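Disulfide bond forming protein (DsbF) (Mycobacterium tuberculosis, PDB 3IOS) probably oxidises reduced, unfolded secreted proteins to form their disulfide bonds, this chain being the thioredoxin-fold part of the longer protein. Local coordinates at residues L100-T103 against D104-W108; Q86-V89 against N90-V94; M135-D138 against E139-R143. One frame throughout, in Å; residues are numbered along the deposited sequence.

Contact 1. Residues L100-T103 against D104-W108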
loop_
_atom_site.group_PDB
_atom_site.type_symbol
_atom_site.label_atom_id
_atom_site.label_comp_id
_atom_site.label_asym_id
_atom_site.label_seq_id
_atom_site.Cartn_x
_atom_site.Cartn_y
_atom_site.Cartn_z
ATOM N N LEU A 100 1.375 -0.585 7.016
ATOM C CA LEU A 100 0.281 -0.560 7.987
ATOM C C LEU A 100 -0.123 -1.968 8.393
ATOM O O LEU A 100 -0.269 -2.855 7.549
ATOM C CB LEU A 100 -0.948 0.144 7.407
ATOM C CG LEU A 100 -0.721 1.536 6.824
ATOM C CD1 LEU A 100 -2.050 2.116 6.381
ATOM C CD2 LEU A 100 -0.059 2.425 7.854
ATOM N N ALA A 101 -0.310 -2.172 9.694
ATOM C CA ALA A 101 -0.727 -3.478 10.204
ATOM C C ALA A 101 -2.245 -3.434 10.357
ATOM O O ALA A 101 -2.759 -3.090 11.423
ATOM C CB ALA A 101 -0.061 -3.752 11.545
ATOM N N ASP A 102 -2.955 -3.787 9.289
ATOM C CA ASP A 102 -4.417 -3.752 9.263
ATOM C C ASP A 102 -5.054 -5.032 9.802
ATOM O O ASP A 102 -5.821 -5.699 9.107
ATOM C CB ASP A 102 -4.887 -3.477 7.824
ATOM C CG ASP A 102 -6.374 -3.189 7.733
ATOM O OD1 ASP A 102 -6.895 -2.472 8.615
ATOM O OD2 ASP A 102 -7.018 -3.663 6.773
ATOM N N THR A 103 -4.741 -5.356 11.053
ATOM C CA THR A 103 -5.266 -6.560 11.681
ATOM C C THR A 103 -6.779 -6.555 11.860
ATOM O O THR A 103 -7.407 -7.615 11.843
ATOM C CB THR A 103 -4.593 -6.821 13.047
ATOM O OG1 THR A 103 -4.728 -5.667 13.885
ATOM C CG2 THR A 103 -3.119 -7.136 12.857
ATOM N N ASP A 104 -7.378 -5.378 12.033
ATOM C CA ASP A 104 -8.829 -5.329 12.188
ATOM C C ASP A 104 -9.507 -5.237 10.827
ATOM O O ASP A 104 -10.731 -5.216 10.728
ATOM C CB ASP A 104 -9.257 -4.163 13.102
ATOM C CG ASP A 104 -8.988 -2.795 12.502
ATOM O OD1 ASP A 104 -9.273 -1.794 13.197
ATOM O OD2 ASP A 104 -8.506 -2.705 11.356
ATOM N N GLY A 105 -8.687 -5.190 9.779
ATOM C CA GLY A 105 -9.195 -5.134 8.422
ATOM C C GLY A 105 -9.958 -3.887 8.013
ATOM O O GLY A 105 -10.605 -3.881 6.968
ATOM N N SER A 106 -9.878 -2.833 8.816
ATOM C CA SER A 106 -10.596 -1.605 8.502
ATOM C C SER A 106 -10.056 -0.867 7.276
ATOM O O SER A 106 -10.829 -0.274 6.519
ATOM C CB SER A 106 -10.620 -0.668 9.718
ATOM O OG SER A 106 -9.323 -0.329 10.167
ATOM N N VAL A 107 -8.744 -0.899 7.064
ATOM C CA VAL A 107 -8.192 -0.204 5.906
ATOM C C VAL A 107 -8.576 -0.929 4.618
ATOM O O VAL A 107 -8.963 -0.294 3.640
ATOM C CB VAL A 107 -6.652 -0.057 6.005
ATOM C CG1 VAL A 107 -6.125 0.708 4.792
ATOM C CG2 VAL A 107 -6.284 0.683 7.287
ATOM N N TRP A 108 -8.473 -2.256 4.606
ATOM C CA TRP A 108 -8.864 -3.008 3.422
ATOM C C TRP A 108 -10.335 -2.740 3.120
ATOM O O TRP A 108 -10.717 -2.526 1.969
ATOM C CB TRP A 108 -8.678 -4.508 3.642
ATOM C CG TRP A 108 -7.281 -4.994 3.447
ATOM C CD1 TRP A 108 -6.130 -4.358 3.810
ATOM C CD2 TRP A 108 -6.890 -6.260 2.912
ATOM N NE1 TRP A 108 -5.040 -5.154 3.539
ATOM C CE2 TRP A 108 -5.481 -6.331 2.991
ATOM C CE3 TRP A 108 -7.596 -7.349 2.382
ATOM C CZ2 TRP A 108 -4.761 -7.447 2.554
ATOM C CZ3 TRP A 108 -6.879 -8.461 1.947
ATOM C CH2 TRP A 108 -5.476 -8.500 2.040
#
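Asp102 turns its carboxylate onto the first turn of helix 106-110 and takes two of its backbone N-H groups, one on each oxygen. Val107 N donates to Asp102 OD1 at 2.9 Å, almost straight at 170°, and Trp108 N donates to Asp102 OD2 at 3.0 Å. Both donors come in from above the carboxylate plane, the first 37° out of it. The reach depends on a chi1 of -170°, which sets CG opposite the backbone N. Val107 CG2 lies alongside OD1, and OD2 meets Trp108 CD1 at 3.2 Å, oblique to the ring.

Asp104 takes the amide of Ser106, the first residue of the helix. Its OD2 accepts Ser106 N at 2.9 Å, which closes an Asx turn, and also Ser106 OG at 2.8 Å, both from the same face of the carboxylate. Gly105 holds the N-cap position but has no side chain, so the N-H groups of Ser106, Val107 and Trp108 are satisfied by the two aspartates that precede it, Asp102 and Asp104. Asp102 OD1 and Asp104 OD2 sit 3.2 Å apart; their like charges are probably offset by the amides at this helix start.

The backbone that positions these acids is a type I beta turn from Asp102 to Gly105, joining strand 98-101 to helix 106-110 in the thioredoxin fold. Gly105 N closes it on Asp102 O at 3.0 Å, while Asp102 is itself the centre of an inverse gamma turn. Further out, Asp102 and Val107 pack on Val76 of strand 72-77, and Leu100 on Val74 of the same strand. The Trp108 ring has further partners outside the turn, NE1 bonding to Val76 O and the ring meeting Phe46 edge-to-face; it comes close to, but makes no contact with, the CxxC motif of Cys51 and Cys54, the pair seen as a disulfide.

Contact 2. Residues Q86-V89 against N90-V94; sequences QEFV and NKYPV
With chi1 at -179°, Phe88 places CG opposite its backbone N, whereas Tyr92, at chi1 -45°, carries CG beside its own, and the two rings meet one helical turn apart. They form an edge-to-face pair with the tyrosine as edge: Tyr92 CD1 stands over the centre of the Phe88 ring. The centroids are 4.8 Å apart and the planes meet at 54°, well short of a perpendicular T. The closest carbons are Phe88 CD1 and Tyr92 CE1, 3.6 Å apart. In the backbone, Tyr92 N donates to Phe88 O at 2.9 Å, the last of three successive i to i+4 bonds here, and Lys91 CD lies over one face of the Tyr92 ring.

Tyr92 leaves helical geometry, and an inverse gamma turn centred on Pro93, with Val94 N on Tyr92 O at 2.8 Å, folds the chain back. Val94 CG2 thereby reaches Val89 CG1 at 4.2 Å. Phe88 also stacks on Trp47 and touches the CxxC motif that holds Cys51 and Cys54, and both aromatics touch Gln55 and Ala58 of helix 52-67. The segment is the helix exit of a beta-alpha-beta crossover between the parallel strands 72-77 and 98-101 of the thioredoxin fold.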
loop_
_atom_site.group_PDB
_atom_site.type_symbol
_atom_site.label_atom_id
_atom_site.label_comp_id
_atom_site.label_asym_id
_atom_site.label_seq_id
_atom_site.Cartn_x
_atom_site.Cartn_y
_atom_site.Cartn_z
ATOM N N GLN A 86 5.906 -8.844 10.202
ATOM C CA GLN A 86 7.305 -8.487 10.411
ATOM C C GLN A 86 8.235 -9.431 9.650
ATOM O O GLN A 86 9.253 -9.003 9.110
ATOM C CB GLN A 86 7.648 -8.538 11.901
ATOM C CG GLN A 86 6.749 -7.668 12.754
ATOM C CD GLN A 86 7.045 -7.816 14.231
ATOM O OE1 GLN A 86 7.215 -8.929 14.728
ATOM N NE2 GLN A 86 7.093 -6.696 14.946
ATOM N N GLU A 87 7.886 -10.715 9.615
ATOM C CA GLU A 87 8.696 -11.703 8.910
ATOM C C GLU A 87 8.751 -11.361 7.426
ATOM O O GLU A 87 9.800 -11.451 6.795
ATOM C CB GLU A 87 8.107 -13.105 9.088
ATOM C CG GLU A 87 8.258 -13.685 10.478
ATOM C CD GLU A 87 7.546 -15.016 10.627
ATOM O OE1 GLU A 87 7.736 -15.893 9.755
ATOM O OE2 GLU A 87 6.802 -15.188 11.618
ATOM N N PHE A 88 7.604 -10.969 6.883
ATOM C CA PHE A 88 7.487 -10.600 5.479
ATOM C C PHE A 88 8.353 -9.373 5.167
ATOM O O PHE A 88 9.136 -9.381 4.214
ATOM C CB PHE A 88 6.015 -10.313 5.158
ATOM C CG PHE A 88 5.754 -9.931 3.722
ATOM C CD1 PHE A 88 5.324 -10.882 2.801
ATOM C CD2 PHE A 88 5.885 -8.607 3.308
ATOM C CE1 PHE A 88 5.022 -10.516 1.485
ATOM C CE2 PHE A 88 5.588 -8.232 1.997
ATOM C CZ PHE A 88 5.153 -9.189 1.085
ATOM N N VAL A 89 8.222 -8.320 5.972
ATOM C CA VAL A 89 9.007 -7.115 5.738
ATOM C C VAL A 89 10.503 -7.371 5.926
ATOM O O VAL A 89 11.325 -6.723 5.285
ATOM C CB VAL A 89 8.549 -5.947 6.653
ATOM C CG1 VAL A 89 7.091 -5.608 6.369
ATOM C CG2 VAL A 89 8.728 -6.314 8.109
ATOM N N ASN A 90 10.857 -8.317 6.794
ATOM C CA ASN A 90 12.266 -8.643 7.016
ATOM C C ASN A 90 12.842 -9.396 5.823
ATOM O O ASN A 90 13.987 -9.177 5.426
ATOM C CB ASN A 90 12.453 -9.516 8.267
ATOM C CG ASN A 90 12.336 -8.736 9.565
ATOM O OD1 ASN A 90 12.631 -7.562 9.617
ATOM N ND2 ASN A 90 11.920 -9.407 10.626
ATOM N N LYS A 91 12.035 -10.281 5.249
ATOM C CA LYS A 91 12.466 -11.104 4.123
ATOM C C LYS A 91 12.508 -10.347 2.796
ATOM O O LYS A 91 13.415 -10.575 1.985
ATOM C CB LYS A 91 11.535 -12.309 3.988
ATOM C CG LYS A 91 12.145 -13.524 3.302
ATOM C CD LYS A 91 12.384 -13.291 1.819
ATOM C CE LYS A 91 12.937 -14.542 1.149
ATOM N NZ LYS A 91 13.170 -14.338 -0.311
ATOM N N TYR A 92 11.549 -9.448 2.569
ATOM C CA TYR A 92 11.555 -8.717 1.314
ATOM C C TYR A 92 11.829 -7.235 1.511
ATOM O O TYR A 92 11.388 -6.631 2.509
ATOM C CB TYR A 92 10.205 -8.958 0.574
ATOM C CG TYR A 92 9.792 -10.404 0.588
ATOM C CD1 TYR A 92 8.890 -10.860 1.541
ATOM C CD2 TYR A 92 10.294 -11.321 -0.348
ATOM C CE1 TYR A 92 8.482 -12.188 1.570
ATOM C CE2 TYR A 92 9.887 -12.656 -0.327
ATOM C CZ TYR A 92 8.988 -13.079 0.632
ATOM O OH TYR A 92 8.605 -14.395 0.659
ATOM N N PRO A 93 12.485 -6.580 0.541
ATOM C CA PRO A 93 12.894 -5.176 0.480
ATOM C C PRO A 93 11.779 -4.139 0.379
ATOM O O PRO A 93 11.665 -3.419 -0.613
ATOM C CB PRO A 93 13.792 -5.144 -0.776
ATOM C CG PRO A 93 13.113 -6.071 -1.690
ATOM C CD PRO A 93 12.776 -7.249 -0.716
ATOM N N VAL A 94 11.007 -4.052 1.443
ATOM C CA VAL A 94 9.904 -3.110 1.503
ATOM C C VAL A 94 9.871 -2.363 2.834
ATOM O O VAL A 94 8.827 -1.853 3.240
ATOM C CB VAL A 94 8.550 -3.829 1.305
ATOM C CG1 VAL A 94 8.502 -4.495 -0.066
ATOM C CG2 VAL A 94 8.354 -4.863 2.401
#

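Contact 3. Residues M135-D138 against E139-R143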
loop_
_atom_site.group_PDB
_atom_site.type_symbol
_atom_site.label_atom_id
_atom_site.label_comp_id
_atom_site.label_asym_id
_atom_site.label_seq_id
_atom_site.Cartn_x
_atom_site.Cartn_y
_atom_site.Cartn_z
ATOM N N MET A 135 0.542 -7.055 -10.496
ATOM C CA MET A 135 0.978 -5.985 -11.364
ATOM C C MET A 135 2.462 -6.097 -11.651
ATOM O O MET A 135 3.274 -6.306 -10.748
ATOM C CB MET A 135 0.677 -4.627 -10.740
ATOM C CG MET A 135 0.730 -3.509 -11.753
ATOM S SD MET A 135 0.057 -1.991 -11.148
ATOM C CE MET A 135 -1.690 -2.416 -10.919
ATOM N N SER A 136 2.809 -5.960 -12.923
ATOM C CA SER A 136 4.193 -6.041 -13.349
ATOM C C SER A 136 4.912 -4.754 -12.983
ATOM O O SER A 136 4.283 -3.729 -12.703
ATOM C CB SER A 136 4.267 -6.234 -14.859
ATOM O OG SER A 136 3.743 -5.100 -15.520
ATOM N N GLN A 137 6.238 -4.804 -13.008
ATOM C CA GLN A 137 7.031 -3.629 -12.693
ATOM C C GLN A 137 6.743 -2.515 -13.697
ATOM O O GLN A 137 6.647 -1.346 -13.331
ATOM C CB GLN A 137 8.522 -3.977 -12.701
ATOM C CG GLN A 137 9.400 -2.838 -12.219
ATOM C CD GLN A 137 10.844 -3.248 -12.023
ATOM O OE1 GLN A 137 11.131 -4.269 -11.402
ATOM N NE2 GLN A 137 11.764 -2.441 -12.541
ATOM N N ASP A 138 6.590 -2.877 -14.968
ATOM C CA ASP A 138 6.303 -1.878 -15.987
ATOM C C ASP A 138 4.950 -1.216 -15.780
ATOM O O ASP A 138 4.829 0.003 -15.893
ATOM C CB ASP A 138 6.366 -2.492 -17.394
ATOM C CG ASP A 138 7.782 -2.845 -17.814
ATOM O OD1 ASP A 138 8.709 -2.095 -17.447
ATOM O OD2 ASP A 138 7.969 -3.858 -18.522
ATOM N N GLU A 139 3.920 -2.003 -15.477
ATOM C CA GLU A 139 2.621 -1.397 -15.269
ATOM C C GLU A 139 2.608 -0.493 -14.042
ATOM O O GLU A 139 2.041 0.596 -14.081
ATOM C CB GLU A 139 1.510 -2.449 -15.127
ATOM C CG GLU A 139 0.144 -1.777 -15.068
ATOM C CD GLU A 139 -1.028 -2.737 -14.961
ATOM O OE1 GLU A 139 -0.833 -3.955 -15.123
ATOM O OE2 GLU A 139 -2.150 -2.250 -14.721
ATOM N N LEU A 140 3.226 -0.943 -12.955
ATOM C CA LEU A 140 3.257 -0.144 -11.732
ATOM C C LEU A 140 3.991 1.163 -12.016
ATOM O O LEU A 140 3.539 2.240 -11.626
ATOM C CB LEU A 140 3.954 -0.925 -10.610
ATOM C CG LEU A 140 4.001 -0.266 -9.225
ATOM C CD1 LEU A 140 2.599 0.123 -8.766
ATOM C CD2 LEU A 140 4.641 -1.242 -8.239
ATOM N N THR A 141 5.108 1.066 -12.729
ATOM C CA THR A 141 5.892 2.249 -13.077
ATOM C C THR A 141 5.044 3.219 -13.893
ATOM O O THR A 141 5.002 4.417 -13.613
ATOM C CB THR A 141 7.136 1.854 -13.896
ATOM O OG1 THR A 141 7.976 1.004 -13.108
ATOM C CG2 THR A 141 7.926 3.098 -14.324
ATOM N N ARG A 142 4.359 2.700 -14.910
ATOM C CA ARG A 142 3.514 3.547 -15.745
ATOM C C ARG A 142 2.338 4.161 -14.981
ATOM O O ARG A 142 1.989 5.319 -15.204
ATOM C CB ARG A 142 3.018 2.745 -16.950
ATOM C CG ARG A 142 4.127 2.427 -17.943
ATOM C CD ARG A 142 3.729 1.311 -18.891
ATOM N NE ARG A 142 4.848 0.918 -19.742
ATOM C CZ ARG A 142 4.974 -0.277 -20.303
ATOM N NH1 ARG A 142 6.029 -0.543 -21.067
ATOM N NH2 ARG A 142 4.055 -1.212 -20.091
ATOM N N ARG A 143 1.724 3.400 -14.078
ATOM C CA ARG A 143 0.609 3.943 -13.309
ATOM C C ARG A 143 1.102 5.021 -12.342
ATOM O O ARG A 143 0.468 6.063 -12.177
ATOM C CB ARG A 143 -0.108 2.830 -12.545
ATOM C CG ARG A 143 -1.025 1.996 -13.426
ATOM C CD ARG A 143 -1.810 1.006 -12.592
ATOM N NE ARG A 143 -2.668 0.151 -13.404
ATOM C CZ ARG A 143 -3.913 0.451 -13.765
ATOM N NH1 ARG A 143 -4.605 -0.402 -14.505
ATOM N NH2 ARG A 143 -4.474 1.591 -13.379
HETATM O O HOH W 1 0.748 -5.973 -15.069
#
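Ser136 and Leu140 begin the regular i to i+4 pattern of helix 137-147, Leu140 N donating to Ser136 O at 3.0 Å. Thr141 N to Gln137 O and Arg142 N to Asp138 O continue it. Ser136 is the N-cap: its OG accepts Glu139 N at 3.1 Å, with an N-H...O angle of 163°. The return arm of a capping box is replaced by a water, which accepts from Ser136 N and donates to Glu139 OE1 at 2.6 Å.

Gln137 O has a second donor, Thr141 OG1 at 2.7 Å, arriving from the opposite face of the carbonyl plane to Thr141 N. Met135 crosses the extended Glu139 side chain at about a right angle, CG resting 3.6 Å from Glu139 CB. The Met135 chain bends at chi3 (-65°), and CE reaches Arg143 NE at 3.7 Å. That arginine forms a side-on salt bridge with Glu139, NE and NH1 both bonding to OE2, with NE 2.8 Å from it and the acceptor in the guanidinium plane. Arg142 instead lays one guanidinium face over Asp138 CB.

This helix start packs on two elements: Met135, Leu140 and Arg143 meet Phe121 of strand 118-122, while Gln137, Leu140 and Thr141 touch Val64 of helix 52-67, whose Glu57 accepts from Met135 N.

From the N terminus the order is contact 2, contact 1, contact 3, strictly in series: none nests in or crosses another, and each is a local contact within one continuous run of chain and closes no long loop. Contact 2 ends helix 82-91, and the chain then runs through strand 98-101 into contact 1, which starts helix 106-110; their centres are 18 Å apart. Strands 118-122 and 128-132 follow before contact 3 opens helix 137-147, its centre 24 Å from that of contact 1 and on the other side of the chain's centre. Contacts 2 and 3 do not touch each other, yet both pack on helix 52-67, and contact 1 packs on strand 72-77.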